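Local coordinates for penicillin-binding protein 1A (Mycobacterium tuberculosis, PDB 5CXW), which builds and cross-links cell-wall peptidoglycan, and is represented by its penicillin-sensitive transpeptidase domain with penicillin V bound, at residues 102-107 with 264-269; 212-217 with 305-310. All coordinates share one frame; numbering follows the deposited sequence.

Contact 1 (102-107 with 264-269)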
ATOM      1  N   PHE A 102       8.429  -0.870  -5.269  1.00  9.43           N
ATOM      2  CA  PHE A 102       8.604  -2.125  -6.027  1.00  9.61           C
ATOM      3  C   PHE A 102       9.738  -2.039  -7.021  1.00  9.46           C
ATOM      4  O   PHE A 102      10.369  -3.065  -7.315  1.00  9.44           O
ATOM      5  CB  PHE A 102       7.263  -2.555  -6.679  1.00  9.75           C
ATOM      6  CG  PHE A 102       6.194  -2.670  -5.664  1.00  9.62           C
ATOM      7  CD1 PHE A 102       6.353  -3.535  -4.579  1.00 10.11           C
ATOM      8  CD2 PHE A 102       5.069  -1.892  -5.707  1.00  9.68           C
ATOM      9  CE1 PHE A 102       5.397  -3.611  -3.575  1.00 10.19           C
ATOM     10  CE2 PHE A 102       4.104  -1.977  -4.695  1.00 10.12           C
ATOM     11  CZ  PHE A 102       4.277  -2.828  -3.618  1.00 10.15           C
ATOM     12  N   ALA A 103      10.005  -0.843  -7.545  1.00  9.50           N
ATOM     13  CA  ALA A 103      11.227  -0.643  -8.319  1.00  9.40           C
ATOM     14  C   ALA A 103      12.453  -0.847  -7.454  1.00  9.55           C
ATOM     15  O   ALA A 103      13.477  -1.384  -7.872  1.00  9.64           O
ATOM     16  CB  ALA A 103      11.274   0.696  -8.999  1.00  9.25           C
ATOM     17  N   LEU A 104      12.385  -0.412  -6.213  1.00  9.35           N
ATOM     18  CA  LEU A 104      13.520  -0.621  -5.305  1.00  9.12           C
ATOM     19  C   LEU A 104      13.725  -2.081  -4.947  1.00  8.87           C
ATOM     20  O   LEU A 104      14.862  -2.600  -4.954  1.00  8.43           O
ATOM     21  CB  LEU A 104      13.324   0.232  -4.069  1.00  9.46           C
ATOM     22  CG  LEU A 104      14.477   0.234  -3.074  1.00  9.67           C
ATOM     23  CD1 LEU A 104      15.819   0.603  -3.644  1.00 10.18           C
ATOM     24  CD2 LEU A 104      14.162   1.133  -1.901  1.00  9.94           C
ATOM     25  N   VAL A 105      12.613  -2.793  -4.725  1.00  8.34           N
ATOM     26  CA  VAL A 105      12.701  -4.231  -4.580  1.00  8.75           C
ATOM     27  C   VAL A 105      13.422  -4.849  -5.758  1.00  9.07           C
ATOM     28  O   VAL A 105      14.363  -5.653  -5.597  1.00  9.81           O
ATOM     29  CB  VAL A 105      11.322  -4.930  -4.409  1.00  8.53           C
ATOM     30  CG1 VAL A 105      11.465  -6.418  -4.426  1.00  8.89           C
ATOM     31  CG2 VAL A 105      10.654  -4.524  -3.088  1.00  8.76           C
ATOM     32  N   ALA A 106      12.953  -4.524  -6.952  1.00  9.45           N
ATOM     33  CA  ALA A 106      13.517  -5.103  -8.165  1.00  9.61           C
ATOM     34  C   ALA A 106      15.027  -4.832  -8.293  1.00  9.95           C
ATOM     35  O   ALA A 106      15.795  -5.720  -8.689  1.00 10.47           O
ATOM     36  CB  ALA A 106      12.839  -4.543  -9.397  1.00  9.93           C
ATOM     37  N   ALA A 107      15.409  -3.601  -7.975  1.00 10.04           N
ATOM     38  CA  ALA A 107      16.783  -3.199  -8.054  1.00 10.41           C
ATOM     39  C   ALA A 107      17.645  -4.021  -7.101  1.00 10.68           C
ATOM     40  O   ALA A 107      18.723  -4.561  -7.450  1.00 10.79           O
ATOM     41  CB  ALA A 107      16.912  -1.728  -7.740  1.00 10.39           C
ATOM     42  N   ASP A 264      14.558  -6.117   4.048  1.00 10.52           N
ATOM     43  CA  ASP A 264      15.057  -5.353   5.213  1.00 10.93           C
ATOM     44  C   ASP A 264      15.801  -4.064   4.768  1.00 10.97           C
ATOM     45  O   ASP A 264      15.795  -3.050   5.489  1.00 11.19           O
ATOM     46  CB  ASP A 264      15.902  -6.246   6.116  1.00 11.87           C
ATOM     47  CG  ASP A 264      15.054  -7.386   6.792  1.00 12.38           C
ATOM     48  OD1 ASP A 264      13.772  -7.327   6.778  1.00 12.59           O
ATOM     49  OD2 ASP A 264      15.694  -8.283   7.360  1.00 13.80           O
ATOM     50  N   ASN A 265      16.440  -4.099   3.597  1.00 10.52           N
ATOM     51  CA  ASN A 265      17.017  -2.893   3.004  1.00 10.55           C
ATOM     52  C   ASN A 265      15.935  -1.910   2.517  1.00  9.75           C
ATOM     53  O   ASN A 265      16.085  -0.663   2.668  1.00  9.98           O
ATOM     54  CB  ASN A 265      18.016  -3.189   1.881  1.00 10.62           C
ATOM     55  CG  ASN A 265      19.403  -3.427   2.411  1.00 11.75           C
ATOM     56  OD1 ASN A 265      20.142  -2.485   2.661  1.00 12.53           O
ATOM     57  ND2 ASN A 265      19.787  -4.664   2.567  1.00 11.80           N
ATOM     58  N   VAL A 266      14.857  -2.443   1.920  1.00  9.73           N
ATOM     59  CA  VAL A 266      13.744  -1.583   1.529  1.00  9.40           C
ATOM     60  C   VAL A 266      13.162  -0.871   2.810  1.00  9.68           C
ATOM     61  O   VAL A 266      12.974   0.347   2.843  1.00  9.23           O
ATOM     62  CB  VAL A 266      12.639  -2.335   0.792  1.00  9.76           C
ATOM     63  CG1 VAL A 266      11.404  -1.448   0.617  1.00  9.88           C
ATOM     64  CG2 VAL A 266      13.165  -2.897  -0.552  1.00 10.43           C
ATOM     65  N   THR A 267      12.960  -1.653   3.863  1.00  9.96           N
ATOM     66  CA  THR A 267      12.543  -1.105   5.155  1.00 10.21           C
ATOM     67  C   THR A 267      13.440   0.024   5.575  1.00 10.19           C
ATOM     68  O   THR A 267      12.950   1.087   5.957  1.00 10.53           O
ATOM     69  CB  THR A 267      12.448  -2.227   6.199  1.00 10.52           C
ATOM     70  OG1 THR A 267      11.480  -3.159   5.732  1.00 10.70           O
ATOM     71  CG2 THR A 267      12.054  -1.696   7.573  1.00 11.42           C
ATOM     72  N   ALA A 268      14.762  -0.222   5.526  1.00 10.08           N
ATOM     73  CA  ALA A 268      15.720   0.748   5.986  1.00 10.13           C
ATOM     74  C   ALA A 268      15.521   2.073   5.187  1.00  9.87           C
ATOM     75  O   ALA A 268      15.612   3.153   5.772  1.00  9.60           O
ATOM     76  CB  ALA A 268      17.138   0.229   5.882  1.00 10.75           C
ATOM     77  N   ALA A 269      15.371   1.977   3.890  1.00  9.31           N
ATOM     78  CA  ALA A 269      15.117   3.193   3.073  1.00  9.66           C
ATOM     79  C   ALA A 269      13.869   3.949   3.415  1.00  9.85           C
ATOM     80  O   ALA A 269      13.835   5.202   3.298  1.00 10.59           O
ATOM     81  CB  ALA A 269      15.126   2.829   1.593  1.00  9.63           C
TER

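Contact 2 (212-217 with 305-310)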
ATOM      1  N   ILE A 212      -6.271  -2.727  -0.764  1.00 11.99           N
ATOM      2  CA  ILE A 212      -5.901  -3.983  -0.118  1.00 12.08           C
ATOM      3  C   ILE A 212      -4.619  -4.595  -0.658  1.00 11.64           C
ATOM      4  O   ILE A 212      -3.825  -5.113   0.128  1.00 11.78           O
ATOM      5  CB  ILE A 212      -7.061  -5.029  -0.075  1.00 13.12           C
ATOM      6  CG1 ILE A 212      -6.641  -6.289   0.693  1.00 13.46           C
ATOM      7  CG2 ILE A 212      -7.592  -5.369  -1.482  1.00 13.45           C
ATOM      8  CD1 ILE A 212      -7.869  -6.994   1.300  1.00 14.15           C
ATOM      9  N   ASP A 213      -4.371  -4.485  -1.965  1.00 11.41           N
ATOM     10  CA  ASP A 213      -3.138  -5.000  -2.575  1.00 11.25           C
ATOM     11  C   ASP A 213      -1.931  -4.271  -1.985  1.00 10.35           C
ATOM     12  O   ASP A 213      -0.941  -4.876  -1.681  1.00  9.72           O
ATOM     13  CB  ASP A 213      -3.111  -4.744  -4.102  1.00 11.63           C
ATOM     14  CG  ASP A 213      -4.122  -5.604  -4.875  1.00 12.86           C
ATOM     15  OD1 ASP A 213      -4.127  -6.838  -4.672  1.00 13.87           O
ATOM     16  OD2 ASP A 213      -4.830  -5.052  -5.755  1.00 13.32           O
ATOM     17  N   MET A 214      -2.034  -2.960  -1.848  1.00 10.23           N
ATOM     18  CA  MET A 214      -0.896  -2.175  -1.326  1.00 10.10           C
ATOM     19  C   MET A 214      -0.589  -2.550   0.159  1.00 10.13           C
ATOM     20  O   MET A 214       0.565  -2.745   0.529  1.00  9.89           O
ATOM     21  CB  MET A 214      -1.138  -0.671  -1.452  1.00 10.33           C
ATOM     22  CG  MET A 214      -1.144  -0.169  -2.889  1.00 10.63           C
ATOM     23  SD  MET A 214       0.422  -0.425  -3.752  1.00 10.71           S
ATOM     24  CE  MET A 214       1.415   0.803  -2.950  1.00 11.35           C
ATOM     25  N   ALA A 215      -1.640  -2.710   0.974  1.00 10.49           N
ATOM     26  CA  ALA A 215      -1.438  -3.095   2.347  1.00 10.52           C
ATOM     27  C   ALA A 215      -0.780  -4.463   2.429  1.00 10.27           C
ATOM     28  O   ALA A 215       0.166  -4.691   3.234  1.00 10.44           O
ATOM     29  CB  ALA A 215      -2.746  -3.092   3.118  1.00 11.14           C
ATOM     30  N   SER A 216      -1.245  -5.369   1.574  1.00 10.12           N
ATOM     31  CA  SER A 216      -0.712  -6.739   1.552  1.00 10.44           C
ATOM     32  C   SER A 216       0.728  -6.767   1.088  1.00 10.01           C
ATOM     33  O   SER A 216       1.588  -7.460   1.693  1.00  9.89           O
ATOM     34  CB  SER A 216      -1.597  -7.594   0.650  1.00 10.89           C
ATOM     35  OG  SER A 216      -1.066  -8.899   0.460  1.00 11.13           O
ATOM     36  N   ALA A 217       1.053  -6.083  -0.012  1.00  9.78           N
ATOM     37  CA  ALA A 217       2.416  -6.070  -0.511  1.00  9.63           C
ATOM     38  C   ALA A 217       3.411  -5.456   0.486  1.00  9.53           C
ATOM     39  O   ALA A 217       4.536  -5.955   0.658  1.00  9.44           O
ATOM     40  CB  ALA A 217       2.499  -5.370  -1.893  1.00  9.33           C
ATOM     41  N   ASP A 305      -5.264  11.554  -6.676  1.00 13.38           N
ATOM     42  CA  ASP A 305      -5.277  10.527  -5.642  1.00 13.04           C
ATOM     43  C   ASP A 305      -4.118  10.801  -4.702  1.00 12.58           C
ATOM     44  O   ASP A 305      -3.043  11.231  -5.121  1.00 12.90           O
ATOM     45  CB  ASP A 305      -5.049   9.105  -6.158  1.00 13.06           C
ATOM     46  CG  ASP A 305      -5.897   8.742  -7.347  1.00 13.31           C
ATOM     47  OD1 ASP A 305      -5.498   9.045  -8.473  1.00 14.06           O
ATOM     48  OD2 ASP A 305      -6.985   8.136  -7.121  1.00 13.73           O
ATOM     49  N   ALA A 306      -4.330  10.550  -3.433  1.00 12.12           N
ATOM     50  CA  ALA A 306      -3.320  10.778  -2.422  1.00 11.76           C
ATOM     51  C   ALA A 306      -3.212   9.568  -1.550  1.00 11.14           C
ATOM     52  O   ALA A 306      -4.223   9.042  -1.112  1.00 11.46           O
ATOM     53  CB  ALA A 306      -3.661  12.015  -1.643  1.00 12.23           C
ATOM     54  N   TRP A 307      -1.997   9.096  -1.298  1.00 10.46           N
ATOM     55  CA  TRP A 307      -1.752   7.877  -0.587  1.00 10.28           C
ATOM     56  C   TRP A 307      -0.726   7.986   0.554  1.00  9.95           C
ATOM     57  O   TRP A 307       0.289   8.702   0.428  1.00  9.48           O
ATOM     58  CB  TRP A 307      -1.134   6.842  -1.529  1.00 10.25           C
ATOM     59  CG  TRP A 307      -2.003   6.292  -2.606  1.00 10.57           C
ATOM     60  CD1 TRP A 307      -2.352   6.901  -3.796  1.00 10.83           C
ATOM     61  CD2 TRP A 307      -2.677   5.034  -2.569  1.00 10.46           C
ATOM     62  NE1 TRP A 307      -3.192   6.042  -4.520  1.00 10.90           N
ATOM     63  CE2 TRP A 307      -3.360   4.881  -3.811  1.00 10.91           C
ATOM     64  CE3 TRP A 307      -2.717   3.977  -1.636  1.00 10.60           C
ATOM     65  CZ2 TRP A 307      -4.075   3.754  -4.122  1.00 11.16           C
ATOM     66  CZ3 TRP A 307      -3.439   2.813  -1.954  1.00 10.75           C
ATOM     67  CH2 TRP A 307      -4.125   2.722  -3.193  1.00 11.28           C
ATOM     68  N   MET A 308      -0.912   7.192   1.598  1.00  9.96           N
ATOM     69  CA  MET A 308       0.150   6.881   2.532  1.00  9.99           C
ATOM     70  C   MET A 308       0.047   5.411   2.845  1.00  9.52           C
ATOM     71  O   MET A 308      -1.033   4.932   3.292  1.00  9.86           O
ATOM     72  CB  MET A 308       0.054   7.692   3.828  1.00 10.82           C
ATOM     73  CG  MET A 308       1.110   7.367   4.894  1.00 11.30           C
ATOM     74  SD  MET A 308       2.795   7.473   4.231  1.00 11.67           S
ATOM     75  CE  MET A 308       3.617   8.558   5.422  1.00 12.38           C
ATOM     76  N   VAL A 309       1.150   4.679   2.622  1.00  9.27           N
ATOM     77  CA  VAL A 309       1.235   3.260   2.942  1.00  9.55           C
ATOM     78  C   VAL A 309       2.443   3.002   3.818  1.00  9.61           C
ATOM     79  O   VAL A 309       3.522   3.445   3.539  1.00  9.23           O
ATOM     80  CB  VAL A 309       1.292   2.407   1.659  1.00  9.56           C
ATOM     81  CG1 VAL A 309       1.078   0.937   1.991  1.00  9.90           C
ATOM     82  CG2 VAL A 309       0.297   2.852   0.654  1.00  9.94           C
ATOM     83  N   GLY A 310       2.261   2.348   4.960  1.00  9.82           N
ATOM     84  CA  GLY A 310       3.404   2.078   5.794  1.00  9.90           C
ATOM     85  C   GLY A 310       3.082   1.112   6.911  1.00 10.45           C
ATOM     86  O   GLY A 310       1.911   0.797   7.179  1.00 10.64           O
TER

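Contact 1 (102-107 with 264-269)
Val266 meets both Leu104 and Val105: its CG2 methyl touches the CG2 methyl of Val105 and the CG methine of Leu104. Val266 CG2 lies 3.9 Å from Val105 CG2. The same Val266 methyl is 4.2 Å from CG of Leu104, so it bridges two successive residues of helix 100-109. In both valines CG1 is anti to the backbone N (chi1 173° in Val105, 170° in Val266). This puts each CG2 beside its own N, and it is these two branches that meet. Leu104 makes its second contact through CD2, one of its two methyls. Its CG also stands anti to the backbone N, and CD2 reaches the methyl of Ala269, at 4.0 Å from CB. The small Ala269 offers one carbon there, one turn beyond Val266. All four residues are buried and the contact is wholly apolar. The two segments run at 136° to each other, with axes 10.0 Å apart at closest approach. Val105 and Val266 also touch Leu221 of helix 211-222. Leu104 and Ala269 share Leu147 of helix 143-149. The contact thus joins helix 100-109 to helix 260-270 within the transpeptidase domain. Helices 211-222 and 143-149 also pack against it, and Val105 touches Ala172 of helix 165-176.

Contact 2 (212-217 with 305-310)
Met214 reaches from helix 211-222 to two residues of strand 303-312, Trp307 and Val309. Of the three it has the most surface buried here, followed by Val309 and then Trp307. Its CG lies 3.9 Å from CZ3 of the Trp307 indole and 4.2 Å from CH2 of the same ring. The methylene approaches the six-membered part of the ring obliquely. The two side chains cross at about a right angle.

The methionine chain then bends twice, with chi2 -62° and chi3 -73°. The second bend turns the terminal methyl toward the strand, where Met214 CE comes 4.3 Å from CG2 of Val309. The other Val309 branch meets backbone, with CG1 4.0 Å from Met214 O. Val309 therefore touches both the end of the methionine and its main chain. Trp307 and Val309 are two apart on the strand, and their side chains lie on the same face of the sheet.

The indole is also held by groups outside the two segments. Its NE1 donates a hydrogen bond to Gln94 O, and its ring packs edge-to-face with Trp320. Ala318 of the next strand, 315-323, touches both Met214 and Val309. The helix thus lies against the central antiparallel sheet of the transpeptidase domain, with methionine, tryptophan and valine between them.

The link across the two segments is van der Waals packing alone. All three side chains are buried, which is consistent with hydrophobic packing holding helix to sheet. The one polar atom of the indole is satisfied by Gln94. The six-membered part of the ring, through CZ3 and CH2, meets Met214, and the bond to Gln94 O probably limits rotation of the ring.

Contacts 1 and 2 are neighbours in one buried core, with centres 15 Å apart. Phe102, on segment 102-107, touches segment 212-217. Its CZ is 3.5 Å from CB of Ala217, and its CE2 is 4.1 Å from SD of Met214. Helix 211-222 borders contact 1 and carries one side of contact 2. Along the chain the four segments alternate. Ser97, by similarity the acyl-ester nucleophile, lies closer to contact 2: the Trp307 side chain is about 8 Å from that of Ser97, against about 11 Å for Leu104. Bound penicillin V is about 7 Å from the Trp307 side chain and about 13 Å from that of Leu104.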